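Local structure of enoyl-CoA hydratase/carnithine racemase (Thermus thermophilus JL-18, 6SL9) at residues G56-S62 and V100-A106; D118-V124 and G175-V181. The protein probably catalyses, as a crotonase-family isomerase (PaaG), the formation of oxepin-CoA in phenylacetic acid catabolism. The contacts are given in a common frame with arbitrary orientation. Numbering follows the deposited sequence.

In the fold
Both contacts belong to the crotonase core and come in series along the chain, their centres about 12 Å apart. They meet through neighbouring parallel strands, 98-102 and 119-123, joined by probable hydrogen bonds from Val102 N to Leu121 O (2.8 Å) and from Leu121 N to Val100 O (2.9 Å). Contact 1 lies where the chain leaves this main sheet for the smaller sheet that includes strand 105-107. In crotonases the two oxyanion-hole amides usually come from shortly after the segments corresponding to 56-62 and 100-106, the second at the start of the next helix, here 109-115, so contact 1 probably borders the active site, empty in this apo structure. Contact 2 adds the last strand, 179-181, and reaches the second subunit.

Contact 1 (G56-S62 and V100-A106); sequences GAGRAFS and VAVNGVA
Val100 to Val102 are extended, the end of strand 98-102, and pack beside Phe61: Val100 CG1 lies 3.9 Å from Phe61 CE1, Ala101 O 3.7 Å from Phe61 CD1, and Val102 CG1 3.9 Å from Phe61 CB. The phenylalanine is t at chi1, and its phi/psi of -75/-67° turns the corner of the loop; in crotonases an amide shortly after this segment, following the FSAG motif, typically forms part of the oxyanion hole, probably here too. Asn103, p at chi1, leaves the strand and points its amide into that loop. OD1 accepts from Gly56 N at 3.1 Å, while ND2 donates to Ala60 O at 3.0 Å. Gly104 then passes with CA 4.1 Å from Ala60 CA and 3.3 Å from Arg59 O, a CA-H...O contact; a CB here would clash with that carbonyl. Val105 N meets Arg59 O through a water, 3.0 and 2.8 Å away respectively. Val105 CG1 touches Ala60 CB at 3.6 Å, and Val105 O receives Ser62 N at 2.9 Å and, weakly, Phe61 N at 2.9 Å. Ala106 pairs in parallel with Ser62, CA to CA 5.0 Å. Uncharged amides and carbonyls thus set the loop's path, with no salt bridge between the segments.

Contact 2 (D118-V124 and G175-V181); sequences DLRLAAV and GLVHRVV
This is a parallel strand pairing at the edge of the main crotonase sheet, where strand 179-181 lies beside 119-123 as its outermost strand within the chain. The short axes approach to 4.8 Å at -30°. Leu121 pairs with Arg179, Ala122 with Val180 and Ala123 with Val181, CA to CA 4.8, 4.9 and 5.1 Å. Ala122 N donates to Arg179 O (3.0 Å), Val181 N to Ala122 O (2.9 Å) and Val124 N to Val181 O (2.9 Å). Before the strand, Gly175 ends helix 168-174 in a Schellman motif with phi/psi of 92/5°, and the chain turns past the edge of the Arg120 guanidinium, presenting two carbonyls to it. The arginine, m at chi1, t at chi2 and m at chi3, grips this turn: NE reaches Leu176 O at 2.8 Å and NH2 reaches Gly175 O at 3.0 Å. His178, m at chi1, is hydrogen-bonded to Arg120 twice, its N giving to Arg120 O (2.7 Å) and its ND1 accepting from Arg120 N (3.0 Å), while Leu119 CD2 sits 4.0 Å over its ring centroid in a CH-pi contact. Helix 186-197 packs on Leu121 and Val181. Arg120 NH1 hydrogen-bonds Gln157 OE1 of the second subunit, and His178 NE2 hydrogen-bonds Ala154 O of that same subunit. The imidazole therefore carries a proton on NE2, so one ring joins the strand pairing, through ND1, to the subunit interface, through NE2.

Contact 1 (G56-S62 and V100-A106)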
loop_
_atom_site.group_PDB
_atom_site.type_symbol
_atom_site.label_atom_id
_atom_site.label_comp_id
_atom_site.label_asym_id
_atom_site.label_seq_id
_atom_site.Cartn_x
_atom_site.Cartn_y
_atom_site.Cartn_z
ATOM N N GLY A 56 -24.652 12.446 -5.614
ATOM C CA GLY A 56 -25.030 13.098 -6.872
ATOM C C GLY A 56 -26.526 13.031 -7.109
ATOM O O GLY A 56 -27.211 12.095 -6.697
ATOM N N ALA A 57 -27.013 13.992 -7.866
ATOM C CA ALA A 57 -28.398 13.992 -8.359
ATOM C C ALA A 57 -28.504 13.212 -9.655
ATOM O O ALA A 57 -27.613 13.259 -10.451
ATOM C CB ALA A 57 -28.874 15.399 -8.601
ATOM N N GLY A 58 -29.661 12.627 -9.881
ATOM C CA GLY A 58 -29.900 11.986 -11.172
ATOM C C GLY A 58 -29.204 10.648 -11.295
ATOM O O GLY A 58 -28.909 9.978 -10.265
ATOM N N ARG A 59 -28.873 10.262 -12.513
ATOM C CA ARG A 59 -28.413 8.886 -12.704
ATOM C C ARG A 59 -26.928 8.733 -12.386
ATOM O O ARG A 59 -26.488 7.600 -12.200
ATOM C CB ARG A 59 -28.736 8.372 -14.102
ATOM C CG ARG A 59 -27.790 8.759 -15.231
ATOM C CD ARG A 59 -28.217 8.136 -16.555
ATOM N NE ARG A 59 -27.417 8.559 -17.702
ATOM C CZ ARG A 59 -26.233 8.028 -18.029
ATOM N NH1 ARG A 59 -25.732 7.031 -17.311
ATOM N NH2 ARG A 59 -25.557 8.506 -19.067
ATOM N N ALA A 60 -26.138 9.813 -12.408
ATOM C CA ALA A 60 -24.693 9.772 -12.148
ATOM C C ALA A 60 -24.346 10.298 -10.771
ATOM O O ALA A 60 -25.029 11.160 -10.224
ATOM C CB ALA A 60 -23.988 10.592 -13.172
ATOM N N PHE A 61 -23.218 9.820 -10.272
ATOM C CA PHE A 61 -22.501 10.535 -9.197
ATOM C C PHE A 61 -21.813 11.732 -9.865
ATOM O O PHE A 61 -22.240 12.857 -9.630
ATOM C CB PHE A 61 -21.521 9.618 -8.431
ATOM C CG PHE A 61 -20.738 10.369 -7.382
ATOM C CD1 PHE A 61 -21.313 10.663 -6.168
ATOM C CD2 PHE A 61 -19.456 10.828 -7.629
ATOM C CE1 PHE A 61 -20.613 11.335 -5.193
ATOM C CE2 PHE A 61 -18.756 11.523 -6.678
ATOM C CZ PHE A 61 -19.345 11.784 -5.467
ATOM N N SER A 62 -20.823 11.490 -10.718
ATOM C CA SER A 62 -20.291 12.530 -11.622
ATOM C C SER A 62 -19.487 11.871 -12.711
ATOM O O SER A 62 -18.614 11.050 -12.432
ATOM C CB SER A 62 -19.400 13.506 -10.891
ATOM O OG SER A 62 -18.753 14.380 -11.797
ATOM N N VAL A 100 -19.361 9.281 1.484
ATOM C CA VAL A 100 -19.758 9.461 0.056
ATOM C C VAL A 100 -20.744 8.361 -0.300
ATOM O O VAL A 100 -20.461 7.194 0.020
ATOM C CB VAL A 100 -18.518 9.464 -0.841
ATOM C CG1 VAL A 100 -18.897 9.290 -2.305
ATOM C CG2 VAL A 100 -17.748 10.738 -0.657
ATOM N N ALA A 101 -21.814 8.717 -0.983
ATOM C CA ALA A 101 -22.835 7.781 -1.488
ATOM C C ALA A 101 -22.788 7.854 -3.012
ATOM O O ALA A 101 -23.260 8.819 -3.621
ATOM C CB ALA A 101 -24.177 8.132 -0.947
ATOM N N VAL A 102 -22.182 6.834 -3.629
ATOM C CA VAL A 102 -21.991 6.775 -5.091
ATOM C C VAL A 102 -23.246 6.167 -5.738
ATOM O O VAL A 102 -23.447 4.960 -5.696
ATOM C CB VAL A 102 -20.712 6.057 -5.501
ATOM C CG1 VAL A 102 -20.496 6.176 -6.992
ATOM C CG2 VAL A 102 -19.490 6.614 -4.777
ATOM N N ASN A 103 -24.113 7.038 -6.253
ATOM C CA ASN A 103 -25.438 6.677 -6.764
ATOM C C ASN A 103 -25.432 6.229 -8.206
ATOM O O ASN A 103 -26.432 5.666 -8.661
ATOM C CB ASN A 103 -26.394 7.848 -6.575
ATOM C CG ASN A 103 -25.894 9.085 -7.276
ATOM O OD1 ASN A 103 -24.870 9.652 -6.875
ATOM N ND2 ASN A 103 -26.566 9.452 -8.372
ATOM N N GLY A 104 -24.348 6.433 -8.921
ATOM C CA GLY A 104 -24.266 6.078 -10.349
ATOM C C GLY A 104 -22.843 6.208 -10.828
ATOM O O GLY A 104 -21.902 6.023 -10.066
ATOM N N VAL A 105 -22.669 6.510 -12.088
ATOM C CA VAL A 105 -21.315 6.500 -12.656
ATOM C C VAL A 105 -20.492 7.557 -11.913
ATOM O O VAL A 105 -20.902 8.726 -11.687
ATOM C CB VAL A 105 -21.277 6.755 -14.160
ATOM C CG1 VAL A 105 -21.934 8.027 -14.561
ATOM C CG2 VAL A 105 -19.864 6.710 -14.673
ATOM N N ALA A 106 -19.254 7.142 -11.610
ATOM C CA ALA A 106 -18.184 8.005 -11.090
ATOM C C ALA A 106 -17.004 7.813 -12.047
ATOM O O ALA A 106 -16.355 6.757 -12.043
ATOM C CB ALA A 106 -17.809 7.659 -9.681
HETATM O O HOH W 1 -24.953 6.103 -13.954
#

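Contact 2 (D118-V124 and G175-V181)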
loop_
_atom_site.group_PDB
_atom_site.type_symbol
_atom_site.label_atom_id
_atom_site.label_comp_id
_atom_site.label_asym_id
_atom_site.label_seq_id
_atom_site.Cartn_x
_atom_site.Cartn_y
_atom_site.Cartn_z
ATOM N N ASP A 118 -14.231 9.397 3.527
ATOM C CA ASP A 118 -13.623 8.540 4.565
ATOM C C ASP A 118 -14.260 7.174 4.597
ATOM O O ASP A 118 -13.569 6.154 4.750
ATOM C CB ASP A 118 -13.756 9.187 5.919
ATOM C CG ASP A 118 -13.069 10.505 6.016
ATOM O OD1 ASP A 118 -11.887 10.592 5.639
ATOM O OD2 ASP A 118 -13.739 11.478 6.446
ATOM N N LEU A 119 -15.584 7.150 4.459
ATOM C CA LEU A 119 -16.384 5.931 4.317
ATOM C C LEU A 119 -17.234 6.093 3.079
ATOM O O LEU A 119 -17.840 7.157 2.873
ATOM C CB LEU A 119 -17.230 5.657 5.563
ATOM C CG LEU A 119 -16.377 5.339 6.802
ATOM C CD1 LEU A 119 -17.150 5.294 8.065
ATOM C CD2 LEU A 119 -15.631 4.043 6.633
ATOM N N ARG A 120 -17.238 5.057 2.245
ATOM C CA ARG A 120 -17.815 5.164 0.894
ATOM C C ARG A 120 -18.782 4.013 0.662
ATOM O O ARG A 120 -18.445 2.850 0.887
ATOM C CB ARG A 120 -16.661 5.123 -0.100
ATOM C CG ARG A 120 -15.680 6.266 0.070
ATOM C CD ARG A 120 -14.479 6.228 -0.854
ATOM N NE ARG A 120 -13.704 5.004 -0.705
ATOM C CZ ARG A 120 -12.835 4.786 0.277
ATOM N NH1 ARG A 120 -12.530 5.752 1.134
ATOM N NH2 ARG A 120 -12.197 3.614 0.337
ATOM N N LEU A 121 -19.972 4.344 0.181
ATOM C CA LEU A 121 -21.015 3.368 -0.173
ATOM C C LEU A 121 -21.355 3.555 -1.635
ATOM O O LEU A 121 -21.278 4.673 -2.167
ATOM C CB LEU A 121 -22.296 3.602 0.643
ATOM C CG LEU A 121 -22.230 3.437 2.141
ATOM C CD1 LEU A 121 -21.678 4.689 2.773
ATOM C CD2 LEU A 121 -23.593 3.182 2.721
ATOM N N ALA A 122 -21.738 2.468 -2.286
ATOM C CA ALA A 122 -22.205 2.539 -3.669
ATOM C C ALA A 122 -23.552 1.851 -3.790
ATOM O O ALA A 122 -23.800 0.799 -3.131
ATOM C CB ALA A 122 -21.242 1.829 -4.581
ATOM N N ALA A 123 -24.411 2.378 -4.658
ATOM C CA ALA A 123 -25.613 1.682 -5.104
ATOM C C ALA A 123 -25.224 0.524 -5.991
ATOM O O ALA A 123 -24.341 0.654 -6.828
ATOM C CB ALA A 123 -26.501 2.604 -5.892
ATOM N N VAL A 124 -26.033 -0.510 -5.930
ATOM C CA VAL A 124 -26.052 -1.528 -6.993
ATOM C C VAL A 124 -26.336 -0.733 -8.278
ATOM O O VAL A 124 -27.335 0.046 -8.319
ATOM C CB VAL A 124 -27.138 -2.581 -6.682
ATOM C CG1 VAL A 124 -27.358 -3.467 -7.889
ATOM C CG2 VAL A 124 -26.838 -3.419 -5.445
ATOM N N GLY A 175 -11.770 -2.334 -2.538
ATOM C CA GLY A 175 -11.654 -1.238 -1.545
ATOM C C GLY A 175 -12.016 0.134 -2.084
ATOM O O GLY A 175 -11.948 1.116 -1.314
ATOM N N LEU A 176 -12.487 0.272 -3.303
ATOM C CA LEU A 176 -13.000 1.595 -3.754
ATOM C C LEU A 176 -14.213 2.008 -2.931
ATOM O O LEU A 176 -14.404 3.231 -2.697
ATOM C CB LEU A 176 -13.348 1.537 -5.226
ATOM C CG LEU A 176 -12.163 1.322 -6.158
ATOM C CD1 LEU A 176 -12.632 1.233 -7.587
ATOM C CD2 LEU A 176 -11.069 2.367 -6.012
ATOM N N VAL A 177 -15.019 1.048 -2.500
ATOM C CA VAL A 177 -16.108 1.367 -1.532
ATOM C C VAL A 177 -16.057 0.373 -0.390
ATOM O O VAL A 177 -15.449 -0.710 -0.543
ATOM C CB VAL A 177 -17.490 1.405 -2.194
ATOM C CG1 VAL A 177 -17.596 2.512 -3.231
ATOM C CG2 VAL A 177 -17.865 0.054 -2.722
ATOM N N HIS A 178 -16.704 0.737 0.711
ATOM C CA HIS A 178 -16.822 -0.102 1.926
ATOM C C HIS A 178 -18.104 -0.941 1.957
ATOM O O HIS A 178 -18.127 -1.916 2.677
ATOM C CB HIS A 178 -16.715 0.776 3.168
ATOM C CG HIS A 178 -15.403 1.510 3.268
ATOM N ND1 HIS A 178 -15.323 2.852 3.005
ATOM C CD2 HIS A 178 -14.169 1.071 3.626
ATOM C CE1 HIS A 178 -14.053 3.193 3.238
ATOM N NE2 HIS A 178 -13.318 2.120 3.567
ATOM N N ARG A 179 -19.138 -0.512 1.252
ATOM C CA ARG A 179 -20.451 -1.172 1.281
ATOM C C ARG A 179 -21.157 -0.942 -0.053
ATOM O O ARG A 179 -21.018 0.130 -0.622
ATOM C CB ARG A 179 -21.330 -0.630 2.409
ATOM C CG ARG A 179 -22.518 -1.524 2.738
ATOM C CD ARG A 179 -23.295 -1.349 4.026
ATOM N NE ARG A 179 -22.830 -0.432 5.050
ATOM C CZ ARG A 179 -23.666 0.340 5.776
ATOM N NH1 ARG A 179 -23.189 1.137 6.723
ATOM N NH2 ARG A 179 -24.964 0.375 5.497
ATOM N N VAL A 180 -21.924 -1.935 -0.478
ATOM C CA VAL A 180 -22.854 -1.883 -1.636
ATOM C C VAL A 180 -24.266 -2.094 -1.117
ATOM O O VAL A 180 -24.459 -3.040 -0.357
ATOM C CB VAL A 180 -22.461 -2.877 -2.734
ATOM C CG1 VAL A 180 -23.489 -2.947 -3.854
ATOM C CG2 VAL A 180 -21.075 -2.547 -3.252
ATOM N N VAL A 181 -25.196 -1.254 -1.552
ATOM C CA VAL A 181 -26.593 -1.363 -1.116
ATOM C C VAL A 181 -27.504 -1.109 -2.290
ATOM O O VAL A 181 -27.101 -0.470 -3.262
ATOM C CB VAL A 181 -26.903 -0.455 0.055
ATOM C CG1 VAL A 181 -25.938 -0.663 1.201
ATOM C CG2 VAL A 181 -26.847 0.920 -0.441
#